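Local coordinates for protein GH61E (Thielavia terrestris, PDB 3EJA) that probably acts as a copper-dependent lytic polysaccharide monooxygenase that oxidatively cleaves the glycosidic bonds of crystalline and amorphous polysaccharides, at residues 74-79 and 130-135; 58-63 and 155-160; 70-75 and 99-104. All blocks are in the same frame, centred on the assembly; numbering follows the deposited sequence.

Contact 1 of 3, residues 74-79 and 130-135; sequences FYMARV and GYYLLR. With SO4 (sulfate ion), chain G.
Arg78 lays its aliphatic stem across the ring of Tyr132. Arg78 CB stands over one face, 4.0 Å from the centroid of the Tyr132 ring, and CG follows nearer the rim. CG is anti to the backbone N (chi1 -169°) and the chain runs on extended. This carries CD past the phenol oxygen, with Arg78 CD 3.5 Å from Tyr132 OH. The guanidinium stands steeply to the ring, with the phenol oxygen at its edge. CB, CG and CD make the close contacts with Tyr132. Gly130 has backbone angles that call for glycine, and a side chain there would run into Arg78 NH2. Met76 reaches the same ring off-centre. Its chain bends at chi3 (81°) and puts CE 3.8 Å from Tyr132 CD2, a CH-pi contact with the sulfur obliquely beside it, a Met-aromatic pair. Met76 CG also meets Leu134 CD1 at 3.6 Å.

Tyr75 and Arg135 lie side by side on the other face, with Ala77 and Leu133. Arg135 NH1 comes 3.5 Å from Tyr75 CD1, the ring standing nearly upright to the guanidinium.

Backbone bonds hold this register. Tyr75 pairs with Arg135 and Ala77 with Leu133, each by two bonds. Val79 N adds one to Tyr131 O at 2.8 Å, and a water joins Val79 O to Tyr131 N.

Further out, Asp81 forms a salt bridge with Arg78, and a sulfate, probably from the crystallisation liquor, accepts a bond from NH1 at the guanidinium edge. Lys128 O holds the Tyr132 hydroxyl. Glu137 forms a salt bridge with Arg135, which also makes a cation-pi contact with Phe175.

The whole is a regular antiparallel strand pair in the five-stranded sheet of the beta sandwich, the fibronectin type III-like fold of this AA9 protein.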
loop_
_atom_site.group_PDB
_atom_site.type_symbol
_atom_site.label_atom_id
_atom_site.label_comp_id
_atom_site.label_asym_id
_atom_site.label_seq_id
_atom_site.Cartn_x
_atom_site.Cartn_y
_atom_site.Cartn_z
ATOM N N PHE A 74 2.494 1.424 -3.064
ATOM C CA PHE A 74 2.854 0.106 -2.520
ATOM C C PHE A 74 4.130 0.209 -1.691
ATOM O O PHE A 74 5.067 0.909 -2.075
ATOM C CB PHE A 74 3.016 -0.944 -3.640
ATOM C CG PHE A 74 1.735 -1.242 -4.372
ATOM C CD1 PHE A 74 0.817 -2.154 -3.855
ATOM C CD2 PHE A 74 1.431 -0.579 -5.564
ATOM C CE1 PHE A 74 -0.383 -2.421 -4.516
ATOM C CE2 PHE A 74 0.232 -0.828 -6.228
ATOM C CZ PHE A 74 -0.679 -1.750 -5.707
ATOM N N TYR A 75 4.147 -0.482 -0.551
ATOM C CA TYR A 75 5.330 -0.556 0.297
ATOM C C TYR A 75 5.685 -2.020 0.560
ATOM O O TYR A 75 4.848 -2.906 0.419
ATOM C CB TYR A 75 5.080 0.109 1.651
ATOM C CG TYR A 75 4.844 1.609 1.673
ATOM C CD1 TYR A 75 3.650 2.169 1.188
ATOM C CD2 TYR A 75 5.786 2.457 2.244
ATOM C CE1 TYR A 75 3.417 3.564 1.255
ATOM C CE2 TYR A 75 5.574 3.843 2.316
ATOM C CZ TYR A 75 4.395 4.385 1.826
ATOM O OH TYR A 75 4.210 5.744 1.928
ATOM N N MET A 76 6.932 -2.260 0.951
ATOM C CA MET A 76 7.386 -3.589 1.350
ATOM C C MET A 76 8.155 -3.528 2.671
ATOM O O MET A 76 8.696 -2.482 3.028
ATOM C CB MET A 76 8.276 -4.202 0.264
ATOM C CG MET A 76 7.543 -4.531 -1.039
ATOM S SD MET A 76 8.662 -5.141 -2.311
ATOM C CE MET A 76 8.829 -6.867 -1.796
ATOM N N ALA A 77 8.186 -4.653 3.379
ATOM C CA ALA A 77 8.977 -4.809 4.602
ATOM C C ALA A 77 9.515 -6.233 4.681
ATOM O O ALA A 77 8.767 -7.199 4.483
ATOM C CB ALA A 77 8.138 -4.487 5.836
ATOM N N ARG A 78 10.807 -6.354 4.991
ATOM C CA ARG A 78 11.488 -7.641 5.009
ATOM C C ARG A 78 11.430 -8.340 6.369
ATOM O O ARG A 78 11.822 -7.770 7.385
ATOM C CB ARG A 78 12.953 -7.481 4.586
ATOM C CG ARG A 78 13.628 -8.820 4.339
ATOM C CD ARG A 78 15.049 -8.657 3.827
ATOM N NE ARG A 78 15.630 -9.973 3.560
ATOM C CZ ARG A 78 16.209 -10.750 4.476
ATOM N NH1 ARG A 78 16.305 -10.355 5.746
ATOM N NH2 ARG A 78 16.700 -11.931 4.117
ATOM N N VAL A 79 10.922 -9.573 6.369
ATOM C CA VAL A 79 10.947 -10.449 7.541
ATOM C C VAL A 79 12.409 -10.838 7.811
ATOM O O VAL A 79 13.106 -11.267 6.890
ATOM C CB VAL A 79 10.119 -11.738 7.285
ATOM C CG1 VAL A 79 10.076 -12.632 8.529
ATOM C CG2 VAL A 79 8.696 -11.406 6.801
ATOM N N GLY A 130 14.359 -12.996 0.479
ATOM C CA GLY A 130 13.734 -13.300 1.759
ATOM C C GLY A 130 12.234 -13.148 1.704
ATOM O O GLY A 130 11.667 -12.911 0.634
ATOM N N TYR A 131 11.595 -13.297 2.863
ATOM C CA TYR A 131 10.152 -13.110 2.982
ATOM C C TYR A 131 9.818 -11.647 3.215
ATOM O O TYR A 131 10.540 -10.942 3.918
ATOM C CB TYR A 131 9.579 -13.974 4.104
ATOM C CG TYR A 131 9.665 -15.451 3.804
ATOM C CD1 TYR A 131 10.827 -16.176 4.084
ATOM C CD2 TYR A 131 8.590 -16.121 3.226
ATOM C CE1 TYR A 131 10.911 -17.533 3.796
ATOM C CE2 TYR A 131 8.662 -17.476 2.939
ATOM C CZ TYR A 131 9.826 -18.173 3.227
ATOM O OH TYR A 131 9.907 -19.515 2.951
ATOM N N TYR A 132 8.722 -11.200 2.604
ATOM C CA TYR A 132 8.294 -9.805 2.686
ATOM C C TYR A 132 6.786 -9.682 2.881
ATOM O O TYR A 132 6.010 -10.548 2.453
ATOM C CB TYR A 132 8.666 -9.052 1.401
ATOM C CG TYR A 132 10.129 -8.695 1.226
ATOM C CD1 TYR A 132 11.054 -9.635 0.748
ATOM C CD2 TYR A 132 10.577 -7.400 1.481
ATOM C CE1 TYR A 132 12.392 -9.295 0.560
ATOM C CE2 TYR A 132 11.910 -7.048 1.302
ATOM C CZ TYR A 132 12.815 -8.004 0.842
ATOM O OH TYR A 132 14.132 -7.656 0.654
ATOM N N LEU A 133 6.379 -8.594 3.530
ATOM C CA LEU A 133 5.005 -8.141 3.460
ATOM C C LEU A 133 4.943 -7.059 2.379
ATOM O O LEU A 133 5.832 -6.210 2.292
ATOM C CB LEU A 133 4.539 -7.574 4.809
ATOM C CG LEU A 133 4.396 -8.505 6.020
ATOM C CD1 LEU A 133 4.119 -7.713 7.305
ATOM C CD2 LEU A 133 3.308 -9.557 5.788
ATOM N N LEU A 134 3.899 -7.116 1.558
ATOM C CA LEU A 134 3.662 -6.124 0.520
ATOM C C LEU A 134 2.350 -5.404 0.830
ATOM O O LEU A 134 1.266 -6.000 0.789
ATOM C CB LEU A 134 3.616 -6.793 -0.862
ATOM C CG LEU A 134 3.192 -5.943 -2.072
ATOM C CD1 LEU A 134 4.189 -4.802 -2.353
ATOM C CD2 LEU A 134 3.015 -6.840 -3.296
ATOM N N ARG A 135 2.459 -4.123 1.156
ATOM C CA ARG A 135 1.313 -3.322 1.562
ATOM C C ARG A 135 0.723 -2.580 0.365
ATOM O O ARG A 135 1.443 -1.841 -0.322
ATOM C CB ARG A 135 1.738 -2.339 2.662
ATOM C CG ARG A 135 0.662 -1.364 3.123
ATOM C CD ARG A 135 1.233 -0.397 4.169
ATOM N NE ARG A 135 0.223 0.560 4.634
ATOM C CZ ARG A 135 -0.026 1.730 4.045
ATOM N NH1 ARG A 135 0.671 2.111 2.980
ATOM N NH2 ARG A 135 -0.968 2.529 4.525
HETATM S S SO4 G . 18.166 -10.047 9.074
HETATM O O1 SO4 G . 17.204 -8.958 9.222
HETATM O O2 SO4 G . 17.585 -11.123 8.278
HETATM O O3 SO4 G . 19.356 -9.530 8.401
HETATM O O4 SO4 G . 18.526 -10.562 10.394
HETATM O O HOH W 1 13.009 -13.529 5.410
#

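Contact 2 of 3, residues 58-63 and 155-160; sequences VTYWAN and SCAQLS
Tyr60 reaches from one sheet to the other and ends between Ser155 and Ala157. Its CB starts toward the facing strand. An unusual chi1 of -136° carries the ring toward strand 151-162. On the way, CD2 packs on Phe74. The two outer ring carbons meet different partners. Tyr60 CE1 lies 3.3 Å from Ser155 OG. Tyr60 CE2 packs against Ala157 CB at 3.9 Å. That methyl group also touches CZ and lies 3.6 Å from the hydroxyl oxygen, Tyr60 OH. At the tip, Tyr60 OH donates a hydrogen bond to Ser155 OG, 2.8 Å away. The backbone N of Ala157 is also near Tyr60 OH, but its angle is too poor for a bond.

Segments 58-63 and 155-160 are not sheet neighbours. Their axes stay 9.9 Å apart and run roughly antiparallel, at 148°. This is face-to-face packing of the two sheets of a beta sandwich, the fibronectin type III-like core of the AA9 fold. The polar pair of Tyr60 and Ser155 is buried.

Ser155 OG sits between its backbone N and carbonyl carbon, chi1 78°, and this turns it to the phenol. It has a second partner in Trp4 O, on strand 3-7 beside Tyr60's own strand. The serine hydroxyl thus ties its strand to two strands of the facing sheet. A phenylalanine in place of Tyr60 would probably keep the ring contact with Ala157 but leave Ser155 OG without its donor inside the core.

The ring is flanked by Leu134 and Ala136 of strand 130-140 and by Val7 of strand 3-7. Farther along, Val58 CG2 meets Leu159 CD2 at 4.3 Å, a looser apolar touch. Cys156 heads away from strand 57-63 and is joined to Cys38 by a disulfide.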
loop_
_atom_site.group_PDB
_atom_site.type_symbol
_atom_site.label_atom_id
_atom_site.label_comp_id
_atom_site.label_asym_id
_atom_site.label_seq_id
_atom_site.Cartn_x
_atom_site.Cartn_y
_atom_site.Cartn_z
ATOM N N VAL A 58 4.426 -8.209 -9.401
ATOM C CA VAL A 58 3.301 -8.826 -8.714
ATOM C C VAL A 58 2.037 -8.041 -9.076
ATOM O O VAL A 58 2.042 -6.813 -9.066
ATOM C CB VAL A 58 3.509 -8.864 -7.173
ATOM C CG1 VAL A 58 2.209 -9.223 -6.455
ATOM C CG2 VAL A 58 4.625 -9.848 -6.803
ATOM N N THR A 59 0.967 -8.755 -9.419
ATOM C CA THR A 59 -0.313 -8.109 -9.689
ATOM C C THR A 59 -1.116 -8.035 -8.398
ATOM O O THR A 59 -1.400 -9.067 -7.776
ATOM C CB THR A 59 -1.104 -8.860 -10.794
ATOM O OG1 THR A 59 -0.365 -8.794 -12.022
ATOM C CG2 THR A 59 -2.476 -8.237 -11.002
ATOM N N TYR A 60 -1.457 -6.818 -7.976
ATOM C CA TYR A 60 -2.330 -6.638 -6.819
ATOM C C TYR A 60 -3.706 -6.232 -7.324
ATOM O O TYR A 60 -3.833 -5.309 -8.145
ATOM C CB TYR A 60 -1.768 -5.588 -5.846
ATOM C CG TYR A 60 -1.844 -5.971 -4.363
ATOM C CD1 TYR A 60 -3.055 -6.316 -3.765
ATOM C CD2 TYR A 60 -0.694 -5.962 -3.566
ATOM C CE1 TYR A 60 -3.124 -6.656 -2.404
ATOM C CE2 TYR A 60 -0.747 -6.307 -2.201
ATOM C CZ TYR A 60 -1.966 -6.638 -1.629
ATOM O OH TYR A 60 -2.019 -6.960 -0.292
ATOM N N TRP A 61 -4.731 -6.940 -6.856
ATOM C CA TRP A 61 -6.096 -6.736 -7.341
ATOM C C TRP A 61 -6.913 -5.935 -6.344
ATOM O O TRP A 61 -6.852 -6.190 -5.141
ATOM C CB TRP A 61 -6.794 -8.078 -7.605
ATOM C CG TRP A 61 -6.213 -8.864 -8.738
ATOM C CD1 TRP A 61 -5.227 -9.808 -8.663
ATOM C CD2 TRP A 61 -6.588 -8.781 -10.124
ATOM N NE1 TRP A 61 -4.965 -10.321 -9.913
ATOM C CE2 TRP A 61 -5.784 -9.710 -10.827
ATOM C CE3 TRP A 61 -7.530 -8.018 -10.836
ATOM C CZ2 TRP A 61 -5.881 -9.889 -12.219
ATOM C CZ3 TRP A 61 -7.631 -8.203 -12.222
ATOM C CH2 TRP A 61 -6.805 -9.125 -12.894
ATOM N N ALA A 62 -7.668 -4.964 -6.855
ATOM C CA ALA A 62 -8.676 -4.265 -6.064
ATOM C C ALA A 62 -10.063 -4.748 -6.484
ATOM O O ALA A 62 -10.267 -5.132 -7.644
ATOM C CB ALA A 62 -8.547 -2.756 -6.250
ATOM N N ASN A 63 -11.004 -4.738 -5.545
ATOM C CA ASN A 63 -12.354 -5.231 -5.806
ATOM C C ASN A 63 -13.443 -4.323 -5.240
ATOM O O ASN A 63 -13.481 -4.096 -4.028
ATOM C CB ASN A 63 -12.516 -6.662 -5.286
ATOM C CG ASN A 63 -13.829 -7.282 -5.704
ATOM O OD1 ASN A 63 -14.899 -6.832 -5.298
ATOM N ND2 ASN A 63 -13.756 -8.308 -6.532
ATOM N N SER A 155 -4.442 -3.375 2.153
ATOM C CA SER A 155 -4.212 -4.754 2.614
ATOM C C SER A 155 -2.715 -5.099 2.540
ATOM O O SER A 155 -1.928 -4.329 1.990
ATOM C CB SER A 155 -5.046 -5.767 1.821
ATOM O OG SER A 155 -4.460 -6.021 0.569
ATOM N N CYS A 156 -2.326 -6.252 3.086
ATOM C CA CYS A 156 -0.940 -6.709 2.974
ATOM C C CYS A 156 -0.841 -8.151 2.512
ATOM O O CYS A 156 -1.536 -9.029 3.037
ATOM C CB CYS A 156 -0.196 -6.560 4.299
ATOM S SG CYS A 156 -0.001 -4.865 4.889
ATOM N N ALA A 157 0.031 -8.380 1.533
ATOM C CA ALA A 157 0.248 -9.713 0.974
ATOM C C ALA A 157 1.540 -10.307 1.526
ATOM O O ALA A 157 2.458 -9.567 1.895
ATOM C CB ALA A 157 0.306 -9.652 -0.552
ATOM N N GLN A 158 1.591 -11.641 1.576
ATOM C CA GLN A 158 2.775 -12.371 2.050
ATOM C C GLN A 158 3.561 -12.918 0.859
ATOM O O GLN A 158 3.020 -13.673 0.042
ATOM C CB GLN A 158 2.362 -13.492 3.012
ATOM C CG GLN A 158 1.608 -12.957 4.248
ATOM C CD GLN A 158 1.131 -14.020 5.239
ATOM O OE1 GLN A 158 0.733 -13.681 6.358
ATOM N NE2 GLN A 158 1.159 -15.293 4.842
ATOM N N LEU A 159 4.824 -12.506 0.768
ATOM C CA LEU A 159 5.709 -12.832 -0.357
ATOM C C LEU A 159 6.952 -13.606 0.083
ATOM O O LEU A 159 7.474 -13.396 1.183
ATOM C CB LEU A 159 6.159 -11.538 -1.060
ATOM C CG LEU A 159 5.346 -10.978 -2.239
ATOM C CD1 LEU A 159 3.857 -10.932 -1.949
ATOM C CD2 LEU A 159 5.867 -9.595 -2.673
ATOM N N SER A 160 7.410 -14.498 -0.794
ATOM C CA SER A 160 8.749 -15.059 -0.708
ATOM C C SER A 160 9.528 -14.617 -1.944
ATOM O O SER A 160 9.235 -15.058 -3.058
ATOM C CB SER A 160 8.696 -16.588 -0.619
ATOM O OG SER A 160 10.002 -17.122 -0.593
#

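Contact 3 of 3, residues 70-75 and 99-104; sequences GPVQFY and YEDHPT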
loop_
_atom_site.group_PDB
_atom_site.type_symbol
_atom_site.label_atom_id
_atom_site.label_comp_id
_atom_site.label_asym_id
_atom_site.label_seq_id
_atom_site.Cartn_x
_atom_site.Cartn_y
_atom_site.Cartn_z
ATOM N N GLY A 70 -7.537 9.658 -6.142
ATOM C CA GLY A 70 -6.433 9.640 -5.179
ATOM C C GLY A 70 -5.350 8.664 -5.592
ATOM O O GLY A 70 -5.558 7.855 -6.513
ATOM N N PRO A 71 -4.176 8.745 -4.932
ATOM C CA PRO A 71 -3.014 7.945 -5.308
ATOM C C PRO A 71 -3.070 6.484 -4.846
ATOM O O PRO A 71 -3.672 6.172 -3.807
ATOM C CB PRO A 71 -1.864 8.651 -4.579
ATOM C CG PRO A 71 -2.507 9.195 -3.340
ATOM C CD PRO A 71 -3.890 9.618 -3.771
ATOM N N VAL A 72 -2.423 5.621 -5.625
ATOM C CA VAL A 72 -2.115 4.244 -5.245
ATOM C C VAL A 72 -0.626 4.188 -4.911
ATOM O O VAL A 72 0.219 4.707 -5.664
ATOM C CB VAL A 72 -2.446 3.248 -6.400
ATOM C CG1 VAL A 72 -1.853 1.855 -6.132
ATOM C CG2 VAL A 72 -3.956 3.150 -6.599
ATOM N N GLN A 73 -0.301 3.571 -3.775
ATOM C CA GLN A 73 1.087 3.387 -3.367
ATOM C C GLN A 73 1.293 1.966 -2.851
ATOM O O GLN A 73 0.364 1.369 -2.298
ATOM C CB GLN A 73 1.469 4.421 -2.291
ATOM C CG GLN A 73 1.049 5.867 -2.655
ATOM C CD GLN A 73 1.704 6.926 -1.795
ATOM O OE1 GLN A 73 2.327 7.848 -2.316
ATOM N NE2 GLN A 73 1.575 6.801 -0.472
ATOM N N PHE A 74 2.494 1.424 -3.064
ATOM C CA PHE A 74 2.854 0.106 -2.520
ATOM C C PHE A 74 4.130 0.209 -1.691
ATOM O O PHE A 74 5.067 0.909 -2.075
ATOM C CB PHE A 74 3.016 -0.944 -3.640
ATOM C CG PHE A 74 1.735 -1.242 -4.372
ATOM C CD1 PHE A 74 0.817 -2.154 -3.855
ATOM C CD2 PHE A 74 1.431 -0.579 -5.564
ATOM C CE1 PHE A 74 -0.383 -2.421 -4.516
ATOM C CE2 PHE A 74 0.232 -0.828 -6.228
ATOM C CZ PHE A 74 -0.679 -1.750 -5.707
ATOM N N TYR A 75 4.147 -0.482 -0.551
ATOM C CA TYR A 75 5.330 -0.556 0.297
ATOM C C TYR A 75 5.685 -2.020 0.560
ATOM O O TYR A 75 4.848 -2.906 0.419
ATOM C CB TYR A 75 5.080 0.109 1.651
ATOM C CG TYR A 75 4.844 1.609 1.673
ATOM C CD1 TYR A 75 3.650 2.169 1.188
ATOM C CD2 TYR A 75 5.786 2.457 2.244
ATOM C CE1 TYR A 75 3.417 3.564 1.255
ATOM C CE2 TYR A 75 5.574 3.843 2.316
ATOM C CZ TYR A 75 4.395 4.385 1.826
ATOM O OH TYR A 75 4.210 5.744 1.928
ATOM N N TYR A 99 6.367 1.842 -5.020
ATOM C CA TYR A 99 5.531 2.368 -6.099
ATOM C C TYR A 99 4.649 3.500 -5.590
ATOM O O TYR A 99 4.146 3.439 -4.465
ATOM C CB TYR A 99 4.655 1.251 -6.710
ATOM C CG TYR A 99 3.698 1.743 -7.772
ATOM C CD1 TYR A 99 2.449 2.274 -7.423
ATOM C CD2 TYR A 99 4.047 1.698 -9.130
ATOM C CE1 TYR A 99 1.570 2.741 -8.387
ATOM C CE2 TYR A 99 3.174 2.174 -10.106
ATOM C CZ TYR A 99 1.940 2.693 -9.728
ATOM O OH TYR A 99 1.069 3.154 -10.683
ATOM N N GLU A 100 4.465 4.522 -6.427
ATOM C CA GLU A 100 3.432 5.535 -6.210
ATOM C C GLU A 100 2.992 6.061 -7.570
ATOM O O GLU A 100 3.774 6.078 -8.519
ATOM C CB GLU A 100 3.963 6.683 -5.328
ATOM C CG GLU A 100 4.989 7.574 -6.030
ATOM C CD GLU A 100 5.588 8.646 -5.137
ATOM O OE1 GLU A 100 5.304 8.665 -3.923
ATOM O OE2 GLU A 100 6.363 9.468 -5.658
ATOM N N ASP A 101 1.754 6.482 -7.691
ATOM C CA ASP A 101 1.380 7.132 -8.933
ATOM C C ASP A 101 1.161 8.626 -8.691
ATOM O O ASP A 101 1.145 9.088 -7.546
ATOM C CB ASP A 101 0.176 6.438 -9.582
ATOM C CG ASP A 101 -1.021 6.381 -8.675
ATOM O OD1 ASP A 101 -1.018 7.078 -7.637
ATOM O OD2 ASP A 101 -1.971 5.650 -9.003
ATOM N N HIS A 102 1.015 9.375 -9.776
ATOM C CA HIS A 102 0.844 10.820 -9.704
ATOM C C HIS A 102 -0.323 11.199 -10.592
ATOM O O HIS A 102 -0.528 10.567 -11.631
ATOM C CB HIS A 102 2.117 11.535 -10.172
ATOM C CG HIS A 102 3.350 11.108 -9.438
ATOM N ND1 HIS A 102 4.409 10.486 -10.059
ATOM C CD2 HIS A 102 3.680 11.194 -8.129
ATOM C CE1 HIS A 102 5.346 10.216 -9.167
ATOM N NE2 HIS A 102 4.928 10.635 -7.987
ATOM N N PRO A 103 -1.095 12.220 -10.186
ATOM C CA PRO A 103 -2.200 12.703 -11.002
ATOM C C PRO A 103 -1.697 13.514 -12.202
ATOM O O PRO A 103 -0.556 13.967 -12.202
ATOM C CB PRO A 103 -2.960 13.619 -10.044
ATOM C CG PRO A 103 -1.905 14.128 -9.114
ATOM C CD PRO A 103 -0.964 12.981 -8.927
ATOM N N THR A 104 -2.546 13.673 -13.213
ATOM C CA THR A 104 -2.303 14.653 -14.275
ATOM C C THR A 104 -3.091 15.925 -13.950
ATOM O O THR A 104 -4.188 15.861 -13.391
ATOM C CB THR A 104 -2.674 14.102 -15.674
ATOM O OG1 THR A 104 -1.963 12.881 -15.900
ATOM C CG2 THR A 104 -2.284 15.092 -16.758
HETATM O O HOH W 2 -4.266 7.112 -8.783
#
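Asp101 turns its carboxylate back onto the start of strand 72-78. Its CG sits between the backbone N and the carbonyl carbon (chi1 57°), and Asp101 OD1 accepts from Val72 N at 2.9 Å. The donor comes from the syn side, well out of the carboxylate plane. A weak second bond runs from the same N-H to OD2. A water gives one bond to Asp101 OD2 and another to Gly70 O.

Among the backbone bonds, Phe74 N meets Tyr99 O at 3.0 Å. The return bond, from Tyr99 N to Phe74 O, is weak. Asp101 N donates to Val72 O at 3.1 Å. Between these crossings, Gln73 and Glu100 form a non-hydrogen-bonded pair. This is the antiparallel pairing of strand 72-78 with 96-100, an outermost strand of the sandwich sheet.

The apolar contacts lie with Phe74 and Tyr99. The side chains run side by side, with Tyr99 CD1 3.6 Å from Phe74 CD2 and the ring planes at 58°. Tyr99 CE1 also meets Val72 CG1 at 4.2 Å.

Of the polar side chains, Gln73 and Glu100 lie alongside each other with their flat ends nearly parallel. Their OE1 atoms are both acceptors and do not bond. Lys97 makes a salt bridge to Glu100 and a weak bond to Gln73 OE1, while Glu137 accepts from Gln73 NE2. His102 NE2 donates to Glu100 OE2 at 3.0 Å.

Where strand 96-100 gives way to loop, Asp101 thus carries on the pairing with both its backbone N-H and its carboxylate. Its charge is probably eased by the N-H and water bonds, and that of Glu100 by Lys97 and His102.

Contacts 1 and 3 share strand 72-78 and the residues Phe74 and Tyr75. They join its opposite edges to strands 130-140 and 96-100 within one sheet. Contact 2 instead joins that sheet to the facing one. It is wholly buried and rests on side chains, whereas the other two rest first on backbone bonds. Contact 1 is mostly core, but its Arg78 end is partly exposed and bonds a sulfate, probably from crystallisation. Contact 3 lies at the outermost strand and is richer in carboxylates. Contacts 1 and 2 meet through adjacent strands, where Leu134 O probably bonds Ala157 N. Contacts 2 and 3 touch where Tyr60 CD2 packs on Phe74 CE1 at 3.7 Å.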